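Local atomic coordinates of L-lysine 6-monooxygenase involved in desferrioxamine biosynthesis (Erwinia amylovora CFBP1430, PDB entry 5O8P), a protein that probably uses FAD and NADPH to N-hydroxylate cadaverine, a step in the biosynthesis of the siderophore desferrioxamine. Residues F19-L33 / R402-Y416. Residues are numbered along the deposited sequence; the frame is centred on the assembly and turned at random.
With FAD (flavin-adenine dinucleotide), chain C.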
ATOM      1  N   PHE B  19     -29.822   2.772  -9.279  1.00 36.16           N
ATOM      2  CA  PHE B  19     -30.421   1.445  -9.459  1.00 33.22           C
ATOM      3  C   PHE B  19     -31.358   1.334 -10.675  1.00 32.51           C
ATOM      4  O   PHE B  19     -31.125   0.488 -11.536  1.00 36.93           O
ATOM      5  CB  PHE B  19     -31.117   0.973  -8.174  1.00 29.12           C
ATOM      6  CG  PHE B  19     -30.199   0.894  -6.999  1.00 29.49           C
ATOM      7  CD1 PHE B  19     -28.930   0.302  -7.110  1.00 32.90           C
ATOM      8  CD2 PHE B  19     -30.587   1.372  -5.774  1.00 29.42           C
ATOM      9  CE1 PHE B  19     -28.076   0.228  -6.037  1.00 29.98           C
ATOM     10  CE2 PHE B  19     -29.724   1.285  -4.687  1.00 30.79           C
ATOM     11  CZ  PHE B  19     -28.471   0.733  -4.833  1.00 29.95           C
ATOM     12  N   ASN B  20     -32.387   2.177 -10.771  1.00 30.73           N
ATOM     13  CA  ASN B  20     -33.264   2.150 -11.959  1.00 30.05           C
ATOM     14  C   ASN B  20     -32.576   2.644 -13.216  1.00 29.34           C
ATOM     15  O   ASN B  20     -32.941   2.218 -14.300  1.00 32.71           O
ATOM     16  CB  ASN B  20     -34.568   2.919 -11.756  1.00 29.41           C
ATOM     17  CG  ASN B  20     -35.685   2.070 -11.170  1.00 29.59           C
ATOM     18  OD1 ASN B  20     -35.535   0.877 -10.984  1.00 30.79           O
ATOM     19  ND2 ASN B  20     -36.813   2.693 -10.870  1.00 32.20           N
ATOM     20  N   LEU B  21     -31.581   3.517 -13.092  1.00 29.74           N
ATOM     21  CA  LEU B  21     -30.777   3.911 -14.253  1.00 32.08           C
ATOM     22  C   LEU B  21     -30.016   2.695 -14.770  1.00 36.69           C
ATOM     23  O   LEU B  21     -29.839   2.526 -15.977  1.00 37.70           O
ATOM     24  CB  LEU B  21     -29.805   5.040 -13.902  1.00 31.95           C
ATOM     25  CG  LEU B  21     -28.943   5.569 -15.053  1.00 31.86           C
ATOM     26  CD1 LEU B  21     -29.814   6.127 -16.170  1.00 33.19           C
ATOM     27  CD2 LEU B  21     -27.947   6.633 -14.584  1.00 31.47           C
ATOM     28  N   GLY B  22     -29.560   1.847 -13.849  1.00 40.43           N
ATOM     29  CA  GLY B  22     -28.961   0.562 -14.201  1.00 38.98           C
ATOM     30  C   GLY B  22     -29.938  -0.308 -14.947  1.00 37.03           C
ATOM     31  O   GLY B  22     -29.667  -0.711 -16.079  1.00 41.04           O
ATOM     32  N   LEU B  23     -31.089  -0.568 -14.332  1.00 34.19           N
ATOM     33  CA  LEU B  23     -32.152  -1.353 -14.986  1.00 35.27           C
ATOM     34  C   LEU B  23     -32.450  -0.835 -16.390  1.00 35.62           C
ATOM     35  O   LEU B  23     -32.655  -1.624 -17.319  1.00 32.37           O
ATOM     36  CB  LEU B  23     -33.440  -1.346 -14.156  1.00 32.44           C
ATOM     37  CG  LEU B  23     -34.568  -2.287 -14.589  1.00 30.49           C
ATOM     38  CD1 LEU B  23     -34.067  -3.687 -14.851  1.00 31.65           C
ATOM     39  CD2 LEU B  23     -35.658  -2.308 -13.532  1.00 30.10           C
ATOM     40  N   ALA B  24     -32.448   0.489 -16.545  1.00 34.49           N
ATOM     41  CA  ALA B  24     -32.717   1.113 -17.832  1.00 33.23           C
ATOM     42  C   ALA B  24     -31.669   0.773 -18.877  1.00 32.05           C
ATOM     43  O   ALA B  24     -32.032   0.441 -20.011  1.00 33.95           O
ATOM     44  CB  ALA B  24     -32.835   2.618 -17.680  1.00 34.07           C
ATOM     45  N   CYS B  25     -30.389   0.851 -18.515  1.00 29.58           N
ATOM     46  CA  CYS B  25     -29.324   0.477 -19.451  1.00 30.60           C
ATOM     47  C   CYS B  25     -29.366  -1.004 -19.791  1.00 31.71           C
ATOM     48  O   CYS B  25     -29.074  -1.406 -20.906  1.00 33.10           O
ATOM     49  CB  CYS B  25     -27.950   0.783 -18.879  1.00 31.79           C
ATOM     50  SG  CYS B  25     -27.664   2.482 -18.384  1.00 32.11           S
ATOM     51  N   LEU B  26     -29.701  -1.821 -18.808  1.00 34.88           N
ATOM     52  CA  LEU B  26     -29.776  -3.253 -19.023  1.00 37.16           C
ATOM     53  C   LEU B  26     -30.995  -3.632 -19.837  1.00 35.76           C
ATOM     54  O   LEU B  26     -30.899  -4.550 -20.641  1.00 35.98           O
ATOM     55  CB  LEU B  26     -29.734  -4.018 -17.698  1.00 38.35           C
ATOM     56  CG  LEU B  26     -28.385  -3.960 -16.971  1.00 38.32           C
ATOM     57  CD1 LEU B  26     -28.479  -4.627 -15.605  1.00 39.84           C
ATOM     58  CD2 LEU B  26     -27.285  -4.607 -17.797  1.00 36.66           C
ATOM     59  N   SER B  27     -32.123  -2.931 -19.647  1.00 39.06           N
ATOM     60  CA  SER B  27     -33.375  -3.260 -20.370  1.00 37.85           C
ATOM     61  C   SER B  27     -33.448  -2.730 -21.794  1.00 36.03           C
ATOM     62  O   SER B  27     -34.092  -3.359 -22.617  1.00 43.90           O
ATOM     63  CB  SER B  27     -34.620  -2.827 -19.593  1.00 37.41           C
ATOM     64  OG  SER B  27     -34.579  -1.490 -19.183  1.00 42.20           O
ATOM     65  N   GLU B  28     -32.803  -1.599 -22.094  1.00 36.24           N
ATOM     66  CA  GLU B  28     -32.895  -0.989 -23.439  1.00 37.77           C
ATOM     67  C   GLU B  28     -32.670  -1.959 -24.617  1.00 39.05           C
ATOM     68  O   GLU B  28     -33.527  -2.033 -25.497  1.00 39.79           O
ATOM     69  CB  GLU B  28     -31.972   0.226 -23.600  1.00 38.46           C
ATOM     70  CG  GLU B  28     -32.488   1.239 -24.630  1.00 39.40           C
ATOM     71  CD  GLU B  28     -31.538   2.399 -24.914  1.00 41.19           C
ATOM     72  OE1 GLU B  28     -30.308   2.184 -24.817  1.00 38.98           O
ATOM     73  OE2 GLU B  28     -32.017   3.521 -25.248  1.00 42.47           O
ATOM     74  N   PRO B  29     -31.551  -2.724 -24.628  1.00 41.43           N
ATOM     75  CA  PRO B  29     -31.284  -3.609 -25.777  1.00 37.67           C
ATOM     76  C   PRO B  29     -32.033  -4.948 -25.777  1.00 34.08           C
ATOM     77  O   PRO B  29     -31.900  -5.691 -26.742  1.00 32.25           O
ATOM     78  CB  PRO B  29     -29.780  -3.862 -25.667  1.00 38.36           C
ATOM     79  CG  PRO B  29     -29.551  -3.892 -24.207  1.00 39.48           C
ATOM     80  CD  PRO B  29     -30.501  -2.876 -23.604  1.00 41.37           C
ATOM     81  N   VAL B  30     -32.811  -5.250 -24.739  1.00 32.26           N
ATOM     82  CA  VAL B  30     -33.561  -6.503 -24.694  1.00 36.79           C
ATOM     83  C   VAL B  30     -34.711  -6.500 -25.723  1.00 43.65           C
ATOM     84  O   VAL B  30     -35.538  -5.588 -25.740  1.00 46.22           O
ATOM     85  CB  VAL B  30     -34.104  -6.773 -23.272  1.00 36.80           C
ATOM     86  CG1 VAL B  30     -34.937  -8.046 -23.219  1.00 37.56           C
ATOM     87  CG2 VAL B  30     -32.952  -6.855 -22.282  1.00 39.00           C
ATOM     88  N   GLU B  31     -34.748  -7.531 -26.572  1.00 49.94           N
ATOM     89  CA  GLU B  31     -35.806  -7.710 -27.573  1.00 52.25           C
ATOM     90  C   GLU B  31     -37.146  -8.006 -26.907  1.00 45.85           C
ATOM     91  O   GLU B  31     -37.219  -8.814 -25.989  1.00 46.66           O
ATOM     92  CB  GLU B  31     -35.452  -8.853 -28.541  1.00 66.17           C
ATOM     93  CG  GLU B  31     -34.263  -8.543 -29.464  1.00 79.61           C
ATOM     94  CD  GLU B  31     -34.634  -7.740 -30.720  1.00 94.75           C
ATOM     95  OE1 GLU B  31     -35.732  -7.134 -30.774  1.00105.80           O
ATOM     96  OE2 GLU B  31     -33.816  -7.710 -31.669  1.00 99.52           O
ATOM     97  N   GLY B  32     -38.197  -7.360 -27.396  1.00 41.91           N
ATOM     98  CA  GLY B  32     -39.558  -7.559 -26.884  1.00 40.35           C
ATOM     99  C   GLY B  32     -39.758  -7.108 -25.444  1.00 42.29           C
ATOM    100  O   GLY B  32     -40.525  -7.722 -24.697  1.00 42.03           O
ATOM    101  N   LEU B  33     -39.054  -6.054 -25.053  1.00 42.56           N
ATOM    102  CA  LEU B  33     -39.228  -5.457 -23.747  1.00 42.02           C
ATOM    103  C   LEU B  33     -39.478  -3.980 -23.941  1.00 44.91           C
ATOM    104  O   LEU B  33     -38.590  -3.259 -24.371  1.00 47.20           O
ATOM    105  CB  LEU B  33     -37.981  -5.682 -22.892  1.00 39.76           C
ATOM    106  CG  LEU B  33     -38.098  -5.257 -21.438  1.00 40.09           C
ATOM    107  CD1 LEU B  33     -39.256  -5.943 -20.726  1.00 38.09           C
ATOM    108  CD2 LEU B  33     -36.786  -5.581 -20.742  1.00 42.26           C
ATOM    109  N   ARG B 402     -29.429  -7.592  -8.757  1.00 31.30           N
ATOM    110  CA  ARG B 402     -30.866  -7.377  -8.540  1.00 34.82           C
ATOM    111  C   ARG B 402     -31.594  -7.074  -9.868  1.00 33.69           C
ATOM    112  O   ARG B 402     -32.613  -7.700 -10.186  1.00 31.06           O
ATOM    113  CB  ARG B 402     -31.117  -6.265  -7.504  1.00 36.14           C
ATOM    114  CG  ARG B 402     -32.554  -6.188  -6.987  1.00 36.85           C
ATOM    115  CD  ARG B 402     -32.807  -5.089  -5.969  1.00 38.29           C
ATOM    116  NE  ARG B 402     -32.005  -3.894  -6.244  1.00 42.92           N
ATOM    117  CZ  ARG B 402     -31.184  -3.278  -5.394  1.00 47.72           C
ATOM    118  NH1 ARG B 402     -31.069  -3.654  -4.121  1.00 49.86           N
ATOM    119  NH2 ARG B 402     -30.501  -2.218  -5.815  1.00 52.96           N
ATOM    120  N   ASN B 403     -31.034  -6.162 -10.655  1.00 32.52           N
ATOM    121  CA  ASN B 403     -31.580  -5.848 -11.976  1.00 33.78           C
ATOM    122  C   ASN B 403     -31.693  -7.084 -12.881  1.00 37.53           C
ATOM    123  O   ASN B 403     -32.679  -7.239 -13.613  1.00 38.77           O
ATOM    124  CB  ASN B 403     -30.747  -4.748 -12.665  1.00 32.22           C
ATOM    125  CG  ASN B 403     -30.966  -3.371 -12.054  1.00 31.03           C
ATOM    126  OD1 ASN B 403     -32.069  -3.041 -11.634  1.00 27.35           O
ATOM    127  ND2 ASN B 403     -29.914  -2.563 -12.010  1.00 32.83           N
ATOM    128  N   SER B 404     -30.705  -7.972 -12.805  1.00 41.26           N
ATOM    129  CA  SER B 404     -30.735  -9.210 -13.583  1.00 39.68           C
ATOM    130  C   SER B 404     -31.849 -10.171 -13.187  1.00 37.46           C
ATOM    131  O   SER B 404     -32.351 -10.887 -14.070  1.00 39.39           O
ATOM    132  CB  SER B 404     -29.390  -9.927 -13.524  1.00 39.95           C
ATOM    133  OG  SER B 404     -28.423  -9.184 -14.232  1.00 40.23           O
ATOM    134  N   VAL B 405     -32.228 -10.201 -11.901  1.00 35.27           N
ATOM    135  CA  VAL B 405     -33.336 -11.087 -11.465  1.00 38.42           C
ATOM    136  C   VAL B 405     -34.681 -10.405 -11.729  1.00 40.02           C
ATOM    137  O   VAL B 405     -35.688 -11.077 -11.958  1.00 42.06           O
ATOM    138  CB  VAL B 405     -33.229 -11.644  -9.989  1.00 37.28           C
ATOM    139  CG1 VAL B 405     -31.791 -11.676  -9.469  1.00 38.47           C
ATOM    140  CG2 VAL B 405     -34.120 -10.910  -9.003  1.00 36.12           C
ATOM    141  N   LEU B 406     -34.699  -9.074 -11.674  1.00 40.92           N
ATOM    142  CA  LEU B 406     -35.880  -8.333 -12.063  1.00 39.05           C
ATOM    143  C   LEU B 406     -36.166  -8.607 -13.516  1.00 37.71           C
ATOM    144  O   LEU B 406     -37.299  -8.941 -13.861  1.00 40.68           O
ATOM    145  CB  LEU B 406     -35.701  -6.833 -11.843  1.00 41.34           C
ATOM    146  CG  LEU B 406     -35.651  -6.331 -10.407  1.00 39.72           C
ATOM    147  CD1 LEU B 406     -35.451  -4.823 -10.434  1.00 40.90           C
ATOM    148  CD2 LEU B 406     -36.893  -6.721  -9.638  1.00 40.09           C
ATOM    149  N   LEU B 407     -35.147  -8.496 -14.368  1.00 35.60           N
ATOM    150  CA  LEU B 407     -35.346  -8.768 -15.794  1.00 36.21           C
ATOM    151  C   LEU B 407     -35.785 -10.199 -16.054  1.00 37.08           C
ATOM    152  O   LEU B 407     -36.562 -10.438 -16.959  1.00 49.79           O
ATOM    153  CB  LEU B 407     -34.112  -8.389 -16.626  1.00 34.23           C
ATOM    154  CG  LEU B 407     -33.995  -6.873 -16.825  1.00 34.72           C
ATOM    155  CD1 LEU B 407     -32.689  -6.479 -17.482  1.00 34.22           C
ATOM    156  CD2 LEU B 407     -35.164  -6.335 -17.642  1.00 36.00           C
ATOM    157  N   ARG B 408     -35.324 -11.146 -15.247  1.00 39.72           N
ATOM    158  CA  ARG B 408     -35.757 -12.547 -15.372  1.00 39.76           C
ATOM    159  C   ARG B 408     -37.247 -12.724 -15.041  1.00 36.42           C
ATOM    160  O   ARG B 408     -37.946 -13.506 -15.687  1.00 36.42           O
ATOM    161  CB  ARG B 408     -34.897 -13.462 -14.493  1.00 41.88           C
ATOM    162  CG  ARG B 408     -35.056 -14.946 -14.778  1.00 44.42           C
ATOM    163  CD  ARG B 408     -34.021 -15.738 -13.990  1.00 51.08           C
ATOM    164  NE  ARG B 408     -34.302 -15.659 -12.549  1.00 53.52           N
ATOM    165  CZ  ARG B 408     -33.412 -15.793 -11.559  1.00 49.85           C
ATOM    166  NH1 ARG B 408     -32.115 -15.981 -11.812  1.00 50.81           N
ATOM    167  NH2 ARG B 408     -33.831 -15.692 -10.298  1.00 46.69           N
ATOM    168  N   GLU B 409     -37.733 -12.003 -14.043  1.00 36.24           N
ATOM    169  CA  GLU B 409     -39.149 -12.068 -13.689  1.00 41.16           C
ATOM    170  C   GLU B 409     -40.021 -11.346 -14.715  1.00 42.75           C
ATOM    171  O   GLU B 409     -41.029 -11.884 -15.173  1.00 40.10           O
ATOM    172  CB  GLU B 409     -39.381 -11.479 -12.310  1.00 46.40           C
ATOM    173  CG  GLU B 409     -38.900 -12.353 -11.161  1.00 50.41           C
ATOM    174  CD  GLU B 409     -39.680 -13.649 -10.999  1.00 54.10           C
ATOM    175  OE1 GLU B 409     -40.828 -13.754 -11.510  1.00 60.32           O
ATOM    176  OE2 GLU B 409     -39.124 -14.561 -10.360  1.00 53.59           O
ATOM    177  N   ILE B 410     -39.612 -10.128 -15.065  1.00 45.08           N
ATOM    178  CA  ILE B 410     -40.311  -9.308 -16.047  1.00 41.99           C
ATOM    179  C   ILE B 410     -40.445 -10.039 -17.375  1.00 40.16           C
ATOM    180  O   ILE B 410     -41.552 -10.240 -17.852  1.00 48.35           O
ATOM    181  CB  ILE B 410     -39.603  -7.956 -16.251  1.00 41.91           C
ATOM    182  CG1 ILE B 410     -39.792  -7.069 -15.016  1.00 38.99           C
ATOM    183  CG2 ILE B 410     -40.126  -7.246 -17.500  1.00 47.00           C
ATOM    184  CD1 ILE B 410     -38.783  -5.944 -14.920  1.00 41.27           C
ATOM    185  N   THR B 411     -39.323 -10.434 -17.968  1.00 39.25           N
ATOM    186  CA  THR B 411     -39.362 -11.299 -19.158  1.00 45.55           C
ATOM    187  C   THR B 411     -39.037 -12.627 -18.605  1.00 51.13           C
ATOM    188  O   THR B 411     -38.010 -12.735 -17.970  1.00 65.68           O
ATOM    189  CB  THR B 411     -38.368 -10.991 -20.294  1.00 46.17           C
ATOM    190  OG1 THR B 411     -38.146 -12.186 -21.067  1.00 57.97           O
ATOM    191  CG2 THR B 411     -37.058 -10.453 -19.849  1.00 39.54           C
ATOM    192  N   GLY B 412     -39.858 -13.648 -18.853  1.00 47.80           N
ATOM    193  CA  GLY B 412     -39.628 -14.992 -18.259  1.00 46.33           C
ATOM    194  C   GLY B 412     -38.288 -15.690 -18.497  1.00 44.61           C
ATOM    195  O   GLY B 412     -37.917 -16.538 -17.722  1.00 51.80           O
ATOM    196  N   ARG B 413     -37.575 -15.345 -19.571  1.00 48.49           N
ATOM    197  CA  ARG B 413     -36.213 -15.868 -19.806  1.00 48.22           C
ATOM    198  C   ARG B 413     -35.155 -15.184 -18.941  1.00 46.64           C
ATOM    199  O   ARG B 413     -35.366 -14.101 -18.391  1.00 44.26           O
ATOM    200  CB  ARG B 413     -35.819 -15.809 -21.283  1.00 54.85           C
ATOM    201  CG  ARG B 413     -35.783 -14.433 -21.902  1.00 59.48           C
ATOM    202  CD  ARG B 413     -35.587 -14.548 -23.392  1.00 64.84           C
ATOM    203  NE  ARG B 413     -34.878 -13.385 -23.923  1.00 70.73           N
ATOM    204  CZ  ARG B 413     -35.443 -12.262 -24.368  1.00 72.14           C
ATOM    205  NH1 ARG B 413     -36.767 -12.104 -24.367  1.00 68.97           N
ATOM    206  NH2 ARG B 413     -34.664 -11.287 -24.833  1.00 76.76           N
ATOM    207  N   GLU B 414     -34.013 -15.848 -18.816  1.00 46.93           N
ATOM    208  CA  GLU B 414     -32.880 -15.314 -18.064  1.00 47.71           C
ATOM    209  C   GLU B 414     -32.016 -14.478 -18.992  1.00 45.72           C
ATOM    210  O   GLU B 414     -31.100 -14.981 -19.619  1.00 43.14           O
ATOM    211  CB  GLU B 414     -32.092 -16.456 -17.398  1.00 52.22           C
ATOM    212  CG  GLU B 414     -30.804 -16.035 -16.692  1.00 55.76           C
ATOM    213  CD  GLU B 414     -30.395 -16.957 -15.541  1.00 58.99           C
ATOM    214  OE1 GLU B 414     -31.285 -17.236 -14.706  1.00 58.36           O
ATOM    215  OE2 GLU B 414     -29.213 -17.390 -15.464  1.00 56.64           O
ATOM    216  N   VAL B 415     -32.298 -13.187 -19.058  1.00 47.77           N
ATOM    217  CA  VAL B 415     -31.688 -12.323 -20.079  1.00 46.62           C
ATOM    218  C   VAL B 415     -30.204 -12.116 -19.831  1.00 43.02           C
ATOM    219  O   VAL B 415     -29.408 -12.176 -20.745  1.00 37.29           O
ATOM    220  CB  VAL B 415     -32.364 -10.936 -20.128  1.00 51.14           C
ATOM    221  CG1 VAL B 415     -31.756 -10.072 -21.232  1.00 53.58           C
ATOM    222  CG2 VAL B 415     -33.866 -11.092 -20.324  1.00 54.26           C
ATOM    223  N   TYR B 416     -29.848 -11.838 -18.582  1.00 44.54           N
ATOM    224  CA  TYR B 416     -28.460 -11.740 -18.168  1.00 40.30           C
ATOM    225  C   TYR B 416     -28.247 -12.815 -17.124  1.00 42.12           C
ATOM    226  O   TYR B 416     -29.061 -12.922 -16.195  1.00 48.31           O
ATOM    227  CB  TYR B 416     -28.199 -10.378 -17.573  1.00 36.72           C
ATOM    228  CG  TYR B 416     -28.345  -9.259 -18.559  1.00 35.82           C
ATOM    229  CD1 TYR B 416     -27.348  -8.981 -19.482  1.00 34.08           C
ATOM    230  CD2 TYR B 416     -29.484  -8.466 -18.566  1.00 34.71           C
ATOM    231  CE1 TYR B 416     -27.479  -7.934 -20.378  1.00 33.67           C
ATOM    232  CE2 TYR B 416     -29.618  -7.409 -19.453  1.00 34.68           C
ATOM    233  CZ  TYR B 416     -28.605  -7.145 -20.357  1.00 34.75           C
ATOM    234  OH  TYR B 416     -28.716  -6.099 -21.244  1.00 36.51           O
TER
HETATM  235  PA  FAD C 501     -31.891   7.915  -5.475  1.00 81.94           P
HETATM  236  O1A FAD C 501     -30.856   8.983  -5.775  1.00 74.09           O
HETATM  237  O2A FAD C 501     -32.652   7.967  -4.172  1.00 70.04           O
HETATM  238  O5B FAD C 501     -32.923   7.961  -6.718  1.00 89.76           O
HETATM  239  C5B FAD C 501     -34.320   8.174  -6.551  1.00 93.35           C
HETATM  240  C4B FAD C 501     -34.926   9.050  -7.641  1.00 92.51           C
HETATM  241  O4B FAD C 501     -36.349   8.862  -7.663  1.00 91.14           O
HETATM  242  C3B FAD C 501     -34.693  10.537  -7.396  1.00 92.41           C
HETATM  243  O3B FAD C 501     -34.234  11.140  -8.613  1.00 71.22           O
HETATM  244  C2B FAD C 501     -36.045  11.065  -6.918  1.00 93.74           C
HETATM  245  O2B FAD C 501     -36.307  12.424  -7.281  1.00102.75           O
HETATM  246  C1B FAD C 501     -37.015  10.132  -7.617  1.00 89.91           C
HETATM  247  N9A FAD C 501     -38.385  10.054  -7.039  1.00 89.25           N
HETATM  248  C8A FAD C 501     -38.755   9.833  -5.761  1.00 89.69           C
HETATM  249  N7A FAD C 501     -40.114   9.833  -5.654  1.00 85.07           N
HETATM  250  C5A FAD C 501     -40.628  10.055  -6.882  1.00 83.69           C
HETATM  251  C6A FAD C 501     -41.978  10.184  -7.497  1.00 80.99           C
HETATM  252  N6A FAD C 501     -43.102  10.071  -6.749  1.00 86.95           N
HETATM  253  N1A FAD C 501     -42.053  10.415  -8.834  1.00 75.99           N
HETATM  254  C2A FAD C 501     -40.951  10.535  -9.605  1.00 77.16           C
HETATM  255  N3A FAD C 501     -39.702  10.437  -9.110  1.00 71.15           N
HETATM  256  C4A FAD C 501     -39.479  10.199  -7.789  1.00 82.70           C
HETATM  257  N1  FAD C 501     -23.345   3.168  -2.359  1.00100.83           N
HETATM  258  C2  FAD C 501     -22.297   2.527  -2.941  1.00100.06           C
HETATM  259  O2  FAD C 501     -22.428   1.313  -3.215  1.00 91.22           O
HETATM  260  N3  FAD C 501     -21.138   3.156  -3.237  1.00100.91           N
HETATM  261  C4  FAD C 501     -20.946   4.460  -2.965  1.00 95.54           C
HETATM  262  O4  FAD C 501     -19.866   5.016  -3.242  1.00 90.37           O
HETATM  263  C4X FAD C 501     -22.043   5.232  -2.328  1.00 93.34           C
HETATM  264  N5  FAD C 501     -21.916   6.544  -2.033  1.00 83.55           N
HETATM  265  C5X FAD C 501     -22.934   7.218  -1.450  1.00 95.47           C
HETATM  266  C6  FAD C 501     -22.745   8.569  -1.166  1.00103.36           C
HETATM  267  C7  FAD C 501     -23.747   9.328  -0.568  1.00104.55           C
HETATM  268  C7M FAD C 501     -23.517  10.789  -0.268  1.00 95.80           C
HETATM  269  C8  FAD C 501     -25.045   8.676  -0.229  1.00103.41           C
HETATM  270  C8M FAD C 501     -26.145   9.474   0.419  1.00 98.10           C
HETATM  271  C9  FAD C 501     -25.244   7.322  -0.505  1.00105.69           C
HETATM  272  C9A FAD C 501     -24.240   6.543  -1.110  1.00105.54           C
HETATM  273  N10 FAD C 501     -24.399   5.150  -1.419  1.00112.87           N
HETATM  274  C10 FAD C 501     -23.297   4.484  -2.026  1.00101.91           C
HETATM  275  C1' FAD C 501     -25.639   4.373  -1.143  1.00113.15           C
HETATM  276  C2' FAD C 501     -26.586   4.310  -2.364  1.00109.04           C
HETATM  277  O2' FAD C 501     -25.848   3.978  -3.558  1.00 95.16           O
HETATM  278  C3' FAD C 501     -27.389   5.604  -2.597  1.00102.86           C
HETATM  279  O3' FAD C 501     -28.216   5.894  -1.459  1.00101.10           O
HETATM  280  C4' FAD C 501     -28.280   5.551  -3.846  1.00 97.60           C
HETATM  281  O4' FAD C 501     -28.499   6.880  -4.331  1.00 78.97           O
HETATM  282  C5' FAD C 501     -29.634   4.897  -3.581  1.00 99.50           C
HETATM  283  O5' FAD C 501     -30.165   4.409  -4.815  1.00 99.51           O
HETATM  284  P   FAD C 501     -31.566   4.951  -5.369  1.00 83.70           P
HETATM  285  O1P FAD C 501     -31.817   4.305  -6.715  1.00 76.54           O
HETATM  286  O2P FAD C 501     -32.519   4.716  -4.231  1.00 68.07           O
HETATM  287  O3P FAD C 501     -31.100   6.496  -5.588  1.00 95.50           O
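R402 holds its guanidinium over one face of the F19 ring as a cation-pi pair, CZ of R402 lying 4.5 Å from the ring centroid. The two planes stand 79° apart, so the guanidinium presents its NH2 edge to the ring; a bend at chi3 (35°) turns it there. CE2 of F19 comes within 3.2 Å of FAD O5'. At the far end, L26 CD2 covers one face of the Y416 ring, a CH-pi contact offset toward the rim, while L26 O and L407 CD1 sit at the ring edge. The Y416 hydroxyl donates to L26 O, OH to O 2.7 Å, in the carbonyl plane on a lone pair. In between, N403 is a knob among F19, G22, L23 and L26; its ND2 gives a weak bond to F19 O, and its OD1 accepts from Q382 NE2. L407 packs on L23, L26 and L33, and V30 on V415. Segments 19-27 and 402-410 cross at -55°, packing the helix after strand 8-14 of the Rossmann-type FAD-binding fold against 399-410, the chain's last helix. With NH1 salt-bridged to E385 and NE donating to Q382, R402's buried charge is probably balanced locally; any influence on FAD would be indirect.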